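Side-chain contacts in malonyl CoA-acyl carrier protein transacylase (PDB 3IM9), which transfers the malonyl group from malonyl-CoA to holo acyl carrier protein, supplying malonyl-[ACP] to bacterial fatty acid biosynthesis: residues L75-S78 / S79-A83; G99-S102 / S103-A106; F145-V148 / D149-K153; K179-I182 / D183-V186. All coordinates share one frame; numbering follows the deposited sequence.

Contact 1. Residues L75-S78 / S79-A83; sequences LTHS and SALLA
Two first torsions decide how Ser79 and Leu81 meet the preceding turn of their helix. In Ser79 the hydroxyl lies anti to the carbonyl carbon (chi1 -68°), which swings OG back along the chain toward the carbonyl of Leu75. OG donates to Leu75 O at 2.8 Å, and the backbone N of Ser79 donates to the same oxygen, also at 2.8 Å. The two donors arrive from opposite faces of the carbonyl plane, so Leu75 O is gripped twice by a single residue and the buried hydroxyl is satisfied within its own helix. The methine CG of Leu75 lies 4.0 Å from Ser79 OG, at van der Waals range.

A serine hydroxyl bonded to the carbonyl four residues earlier is a well-known way for a helix to satisfy it within its own backbone, and here it belongs to the C-terminal half of helix 67-84, which packs against helices 35-47, 99-106 and 112-128 of the acyl transferase domain. The backbone ladder runs on with Ala80 N to Thr76 O, Leu81 N to His77 O and Leu82 N to Ser78 O.

On another side of the helix, His77 has CG anti to its own N (chi1 -171°), while Leu81 keeps CG anti to its carbonyl carbon (chi1 -66°), which sends it back toward the imidazole, and the two side chains meet at a slant. Methyl CD1 of Leu81 touches the His77 ring at CE1 and ND1, 3.8 Å from each, and Leu81 CG sits 3.5 Å from His77 O. ND1 is buried here without a polar partner in the model. Met26, Ala27 and Pro283 also touch the His77 side chain, and Ser78 OG is hydrogen-bonded to Ile281 O.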
# COMPACT_ATOMS: atom_id res chain seq x y z
N LEU A 75 -3.17 -0.75 8.56
CA LEU A 75 -4.61 -0.99 8.35
C LEU A 75 -5.45 -0.41 9.48
O LEU A 75 -6.52 0.19 9.20
CB LEU A 75 -4.83 -2.52 8.22
CG LEU A 75 -6.29 -2.85 7.87
CD1 LEU A 75 -6.47 -2.81 6.37
CD2 LEU A 75 -6.56 -4.27 8.34
N THR A 76 -4.97 -0.61 10.72
CA THR A 76 -5.74 -0.15 11.87
C THR A 76 -5.82 1.38 11.87
O THR A 76 -6.93 1.97 12.06
CB THR A 76 -5.06 -0.59 13.12
OG1 THR A 76 -5.17 -2.04 13.12
CG2 THR A 76 -5.79 -0.07 14.38
N HIS A 77 -4.72 2.09 11.59
CA HIS A 77 -4.74 3.56 11.62
C HIS A 77 -5.64 4.09 10.51
O HIS A 77 -6.53 4.92 10.76
CB HIS A 77 -3.31 4.05 11.40
CG HIS A 77 -3.12 5.53 11.62
ND1 HIS A 77 -4.09 6.43 12.07
CD2 HIS A 77 -1.98 6.22 11.44
CE1 HIS A 77 -3.50 7.63 12.18
NE2 HIS A 77 -2.23 7.51 11.77
N SER A 78 -5.50 3.61 9.28
CA SER A 78 -6.31 4.08 8.18
C SER A 78 -7.80 3.76 8.41
O SER A 78 -8.66 4.60 8.12
CB SER A 78 -5.86 3.46 6.85
OG SER A 78 -4.63 4.07 6.42
N SER A 79 -8.07 2.56 8.95
CA SER A 79 -9.50 2.18 9.14
C SER A 79 -10.09 3.00 10.28
O SER A 79 -11.32 3.25 10.29
CB SER A 79 -9.57 0.70 9.47
OG SER A 79 -9.18 -0.09 8.30
N ALA A 80 -9.30 3.33 11.29
CA ALA A 80 -9.81 4.11 12.44
C ALA A 80 -10.16 5.50 11.97
O ALA A 80 -11.22 6.05 12.31
CB ALA A 80 -8.75 4.16 13.57
N LEU A 81 -9.30 6.09 11.15
CA LEU A 81 -9.60 7.40 10.55
C LEU A 81 -10.82 7.30 9.71
O LEU A 81 -11.70 8.20 9.73
CB LEU A 81 -8.44 7.97 9.73
CG LEU A 81 -7.20 8.35 10.49
CD1 LEU A 81 -6.03 8.58 9.55
CD2 LEU A 81 -7.39 9.65 11.27
N LEU A 82 -10.89 6.30 8.85
CA LEU A 82 -12.03 6.12 7.95
C LEU A 82 -13.34 6.04 8.75
O LEU A 82 -14.30 6.68 8.35
CB LEU A 82 -11.74 4.86 7.06
CG LEU A 82 -12.81 4.62 6.00
CD1 LEU A 82 -12.66 5.65 4.94
CD2 LEU A 82 -12.48 3.30 5.47
N ALA A 83 -13.35 5.32 9.88
CA ALA A 83 -14.61 5.07 10.67
C ALA A 83 -15.03 6.45 11.24
O ALA A 83 -16.23 6.65 11.45
CB ALA A 83 -14.31 4.08 11.73

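Contact 2. Residues G99-S102 / S103-A106. With CA (calcium ion), chain B.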
# COMPACT_ATOMS: atom_id res chain seq x y z
N GLY A 99 -1.84 -1.07 1.63
CA GLY A 99 -2.95 -0.13 1.52
C GLY A 99 -4.16 -0.65 0.76
O GLY A 99 -5.27 -0.16 0.98
N GLU A 100 -3.94 -1.62 -0.16
CA GLU A 100 -5.08 -2.16 -0.90
C GLU A 100 -6.04 -2.81 0.08
O GLU A 100 -7.25 -2.83 -0.21
CB GLU A 100 -4.56 -3.15 -1.95
CG GLU A 100 -5.68 -3.63 -2.97
CD GLU A 100 -5.09 -4.01 -4.28
OE1 GLU A 100 -4.20 -3.29 -4.78
OE2 GLU A 100 -5.57 -5.04 -4.82
N TYR A 101 -5.54 -3.37 1.19
CA TYR A 101 -6.45 -3.98 2.21
C TYR A 101 -7.29 -2.91 2.87
O TYR A 101 -8.45 -3.17 3.24
CB TYR A 101 -5.67 -4.84 3.16
CG TYR A 101 -5.17 -6.07 2.48
CD1 TYR A 101 -3.91 -6.11 1.84
CD2 TYR A 101 -5.96 -7.23 2.48
CE1 TYR A 101 -3.44 -7.26 1.16
CE2 TYR A 101 -5.53 -8.38 1.79
CZ TYR A 101 -4.30 -8.37 1.15
OH TYR A 101 -3.92 -9.53 0.49
N SER A 102 -6.76 -1.72 3.11
CA SER A 102 -7.56 -0.65 3.63
C SER A 102 -8.65 -0.31 2.62
O SER A 102 -9.77 0.01 3.03
CB SER A 102 -6.66 0.55 3.87
OG SER A 102 -5.69 0.19 4.89
N SER A 103 -8.33 -0.35 1.33
CA SER A 103 -9.38 -0.12 0.29
C SER A 103 -10.46 -1.21 0.43
O SER A 103 -11.67 -0.89 0.20
CB SER A 103 -8.71 -0.16 -1.10
OG SER A 103 -7.99 1.00 -1.36
N LEU A 104 -10.07 -2.46 0.69
CA LEU A 104 -11.03 -3.61 0.78
C LEU A 104 -11.92 -3.38 1.97
O LEU A 104 -13.16 -3.67 1.90
CB LEU A 104 -10.34 -4.98 0.92
CG LEU A 104 -9.40 -5.30 -0.25
CD1 LEU A 104 -9.00 -6.81 -0.16
CD2 LEU A 104 -10.03 -5.03 -1.66
N VAL A 105 -11.40 -2.87 3.08
CA VAL A 105 -12.29 -2.57 4.23
C VAL A 105 -13.19 -1.39 3.83
O VAL A 105 -14.42 -1.43 4.13
CB VAL A 105 -11.38 -2.18 5.44
CG1 VAL A 105 -12.21 -1.60 6.63
CG2 VAL A 105 -10.62 -3.42 5.92
N ALA A 106 -12.67 -0.35 3.18
CA ALA A 106 -13.44 0.86 2.82
C ALA A 106 -14.65 0.46 1.90
O ALA A 106 -15.78 1.01 2.07
CB ALA A 106 -12.55 1.90 2.10
CA CA B . -1.73 -9.34 -1.06
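Metal coordination and apolar packing meet on one ring, that of Tyr101. Its phenol oxygen OH binds the calcium ion at 2.7 Å, and the ion lies at the ring edge, in the ring plane; CE1 and CZ are the nearest ring carbons. Met253 O and Gln256 OE1 also bind the ion, so the calcium joins this helix to helix 246-256.

The apolar contact is made further back on the same ring. Tyr101 and Leu104 run side by side in the same direction, and methyl CD1 of Leu104 rests 4.0 Å from Tyr101 CD2. Both residues hold CG anti to the carbonyl carbon (chi1 -70° and -59°), which sends both side chains back toward the start of the helix.

Gly99 is the last glycine of a Gly-x-Ser-x-Gly sequence consistent with a nucleophile elbow, which leads into this helix and whose serine, Ser97, is probably an active-site residue.

Backbone hydrogen bonds tie the turns together, from Ser103 N to Gly99 O at 3.1 Å through Ala106 N to Ser102 O at 2.9 Å. Among the polar side chains, Glu100 uses both carboxylate oxygens, OE1 to Asn237 N and OE2 to Gln236 NE2, while Ser103 OG is paired with Thr93 OG1.

Contact 3. Residues F145-V148 / D149-K153; sequences FDKV and DEICK
Helix 145-155 follows strand 135-141 of the mixed sheet and packs against that sheet with one side buried and the other facing outward; this contact takes in most of its length. On the flank of the first turn, the ring of Phe145 and the carboxylate of Asp149 extend side by side in the same direction. Their planes are only 16° apart, and CE1 of the ring reaches Asp149 CB at 3.9 Å. Both side chains carry CG anti to the backbone N (chi1 172° and -168°), which explains why they leave the helix on matching courses one turn apart. Pro164 of strand 162-169 touches both.

The outward side carries an ion pair. Lys147 bends at its second and third torsions, bringing NZ to 3.6 Å from Glu150 OE1 in a long salt bridge, while the Glu150 chain reaches out nearly straight.

Between the two sides comes Ile151, against Leu143 and Leu192. Its methyl CD1 meets Lys147 CG at 4.1 Å, and Ile151 CG1 lies 3.4 Å from Lys147 O.

The inward side is made by Val148 and Cys152. Their nearest side-chain atoms, CG1 of the valine and SG of the cysteine, stand 4.4 Å apart; Val175 of strand 172-176 touches both, and Ile173 touches the valine. Regular bonds join the turns, among them Asp149 N to Phe145 O at 2.8 Å and Ile151 N to Lys147 O.

The chemistry is that of an amphipathic helix: aliphatic and sulfur atoms face the sheet, while the exposed ion pair, at its long separation, is likely to be a weak and readily rearranged attraction.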
# COMPACT_ATOMS: atom_id res chain seq x y z
N PHE A 145 11.18 4.45 -16.36
CA PHE A 145 10.88 3.03 -16.17
C PHE A 145 11.65 2.16 -17.20
O PHE A 145 12.14 1.06 -16.88
CB PHE A 145 9.39 2.76 -16.30
CG PHE A 145 9.07 1.32 -16.30
CD1 PHE A 145 9.05 0.59 -17.50
CD2 PHE A 145 8.90 0.63 -15.07
CE1 PHE A 145 8.80 -0.80 -17.48
CE2 PHE A 145 8.66 -0.79 -15.06
CZ PHE A 145 8.58 -1.50 -16.24
N ASP A 146 11.68 2.60 -18.47
CA ASP A 146 12.30 1.75 -19.50
C ASP A 146 13.82 1.54 -19.22
O ASP A 146 14.34 0.45 -19.43
CB ASP A 146 12.01 2.22 -20.95
CG ASP A 146 12.40 3.67 -21.23
OD1 ASP A 146 11.93 4.22 -22.29
OD2 ASP A 146 13.20 4.28 -20.46
N LYS A 147 14.47 2.56 -18.69
CA LYS A 147 15.85 2.43 -18.35
C LYS A 147 16.04 1.54 -17.11
O LYS A 147 16.98 0.72 -17.06
CB LYS A 147 16.43 3.81 -18.12
CG LYS A 147 17.85 3.78 -17.64
CD LYS A 147 18.84 3.12 -18.69
CE LYS A 147 19.73 4.19 -19.35
NZ LYS A 147 20.66 3.52 -20.31
N VAL A 148 15.16 1.68 -16.14
CA VAL A 148 15.24 0.79 -14.94
C VAL A 148 15.00 -0.65 -15.37
O VAL A 148 15.69 -1.58 -14.86
CB VAL A 148 14.24 1.22 -13.90
CG1 VAL A 148 14.32 0.32 -12.60
CG2 VAL A 148 14.57 2.68 -13.41
N ASP A 149 14.04 -0.90 -16.24
CA ASP A 149 13.74 -2.26 -16.64
C ASP A 149 14.92 -2.82 -17.43
O ASP A 149 15.33 -3.98 -17.22
CB ASP A 149 12.47 -2.22 -17.50
CG ASP A 149 11.88 -3.61 -17.73
OD1 ASP A 149 11.76 -4.43 -16.80
OD2 ASP A 149 11.61 -3.89 -18.91
N GLU A 150 15.54 -1.99 -18.30
CA GLU A 150 16.74 -2.48 -18.98
C GLU A 150 17.84 -2.89 -18.03
O GLU A 150 18.50 -3.95 -18.21
CB GLU A 150 17.26 -1.38 -19.93
CG GLU A 150 18.52 -1.80 -20.61
CD GLU A 150 18.92 -0.79 -21.68
OE1 GLU A 150 19.38 0.28 -21.30
OE2 GLU A 150 18.72 -1.14 -22.87
N ILE A 151 18.12 -2.01 -17.07
CA ILE A 151 19.11 -2.32 -16.07
C ILE A 151 18.81 -3.63 -15.35
O ILE A 151 19.69 -4.46 -15.13
CB ILE A 151 19.32 -1.16 -15.12
CG1 ILE A 151 20.02 -0.03 -15.86
CG2 ILE A 151 20.15 -1.64 -13.92
CD1 ILE A 151 19.92 1.31 -15.05
N CYS A 152 17.57 -3.79 -14.96
CA CYS A 152 17.18 -5.06 -14.32
C CYS A 152 17.41 -6.31 -15.20
O CYS A 152 17.95 -7.33 -14.72
CB CYS A 152 15.74 -5.05 -13.80
SG CYS A 152 15.38 -3.93 -12.44
N LYS A 153 17.14 -6.12 -16.49
CA LYS A 153 17.39 -7.25 -17.43
C LYS A 153 18.89 -7.51 -17.61
O LYS A 153 19.30 -8.65 -17.69
CB LYS A 153 16.70 -7.02 -18.80
CG LYS A 153 15.20 -6.96 -18.54
CD LYS A 153 14.30 -7.97 -19.07
CE LYS A 153 12.93 -7.29 -19.52
NZ LYS A 153 11.77 -8.14 -19.00

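Contact 4. Residues K179-I182 / D183-V186; sequences KALI and DELV
Lys179 NZ donates to Asp183 OD2 at 2.7 Å, a close salt bridge spanning one helical turn (i to i+4). The carboxylate oxygen receives it on its syn lone pair, the side of OD1, which stands farther from NZ at 3.6 Å. The lysine chain runs extended until its last torsion (chi4 -67°), where it turns the ammonium group in toward the aspartate. Its CG, passing 3.5 Å from OD2, gives the carboxylate aliphatic company as well. The same two residues are joined through the backbone, Asp183 N to Lys179 O at 2.8 Å.

On another flank Leu181 and Glu184 lie side by side and point the same way, with CD2 of the leucine 3.6 Å from OE1 of the glutamate. Ile182 and Val186 make a looser apolar pair, their CG2 methyls 4.4 Å apart, and CG2 of Val186 lies 3.3 Å from Ile182 O.

Helix 179-188 lies on the mixed sheet: Ile182 rests on Ser136, Ala138 and Ile162, while Leu185 reaches Val140, Ile162 and Val197.

Joined by both main chain and side chain, Lys179 and Asp183 close the first turn twice over, and so short an ion pair would be expected largely to neutralise both charges at the start of the helix.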
# COMPACT_ATOMS: atom_id res chain seq x y z
N LYS A 179 19.41 -10.39 -3.16
CA LYS A 179 20.16 -9.28 -2.54
C LYS A 179 21.49 -9.02 -3.25
O LYS A 179 21.91 -7.87 -3.31
CB LYS A 179 20.28 -9.56 -1.03
CG LYS A 179 21.01 -8.35 -0.31
CD LYS A 179 21.02 -8.60 1.17
CE LYS A 179 21.52 -7.32 1.90
NZ LYS A 179 22.98 -7.04 1.59
N ALA A 180 22.15 -10.08 -3.75
CA ALA A 180 23.41 -9.83 -4.45
C ALA A 180 23.24 -8.86 -5.61
O ALA A 180 24.10 -8.01 -5.85
CB ALA A 180 24.06 -11.14 -5.03
N LEU A 181 22.12 -8.98 -6.32
CA LEU A 181 21.88 -8.09 -7.47
C LEU A 181 21.37 -6.73 -7.01
O LEU A 181 21.77 -5.69 -7.59
CB LEU A 181 20.81 -8.64 -8.45
CG LEU A 181 21.31 -9.95 -9.13
CD1 LEU A 181 20.25 -10.42 -10.11
CD2 LEU A 181 22.71 -9.82 -9.82
N ILE A 182 20.58 -6.68 -5.94
CA ILE A 182 20.19 -5.38 -5.37
C ILE A 182 21.44 -4.60 -4.96
O ILE A 182 21.58 -3.40 -5.27
CB ILE A 182 19.29 -5.61 -4.11
CG1 ILE A 182 17.97 -6.21 -4.54
CG2 ILE A 182 19.14 -4.30 -3.36
CD1 ILE A 182 17.02 -5.20 -5.37
N ASP A 183 22.41 -5.31 -4.35
CA ASP A 183 23.59 -4.60 -3.84
C ASP A 183 24.47 -4.18 -5.02
O ASP A 183 25.12 -3.12 -4.94
CB ASP A 183 24.31 -5.54 -2.87
CG ASP A 183 23.61 -5.62 -1.50
OD1 ASP A 183 22.69 -4.81 -1.23
OD2 ASP A 183 24.01 -6.58 -0.81
N GLU A 184 24.50 -4.96 -6.09
CA GLU A 184 25.29 -4.54 -7.29
C GLU A 184 24.67 -3.27 -7.85
O GLU A 184 25.41 -2.37 -8.26
CB GLU A 184 25.28 -5.67 -8.30
CG GLU A 184 26.13 -5.37 -9.52
CD GLU A 184 26.19 -6.57 -10.50
OE1 GLU A 184 25.55 -7.61 -10.21
OE2 GLU A 184 26.86 -6.41 -11.55
N LEU A 185 23.35 -3.20 -7.90
CA LEU A 185 22.68 -1.97 -8.38
C LEU A 185 22.97 -0.77 -7.47
O LEU A 185 23.15 0.36 -7.95
CB LEU A 185 21.20 -2.22 -8.52
CG LEU A 185 20.45 -1.05 -9.10
CD1 LEU A 185 21.00 -0.62 -10.45
CD2 LEU A 185 18.93 -1.39 -9.19
N VAL A 186 22.88 -0.98 -6.16
CA VAL A 186 23.22 0.06 -5.18
C VAL A 186 24.67 0.58 -5.52
O VAL A 186 24.87 1.82 -5.53
CB VAL A 186 23.12 -0.46 -3.73
CG1 VAL A 186 23.72 0.64 -2.78
CG2 VAL A 186 21.65 -0.69 -3.42

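The four contacts follow in series along one acyl transferase domain and fall into two pairs. Contacts 1 and 2 have centres about 10 Å apart and touch where helix 67-84 packs on helix 99-106, with Leu75 CD1 3.4 Å from Ser102 OG. Contacts 3 and 4, centres about 14 Å apart, lie on neighbouring helices against the five-stranded mixed sheet and meet at Ile151 CG2 and Leu185 CD1, 3.7 Å apart. Between the pairs, centres are 30 to 36 Å apart. One pair thus builds the buried helical layer beside the parallel sheet and the putative nucleophile, the other the outer helical layer of the mixed sheet.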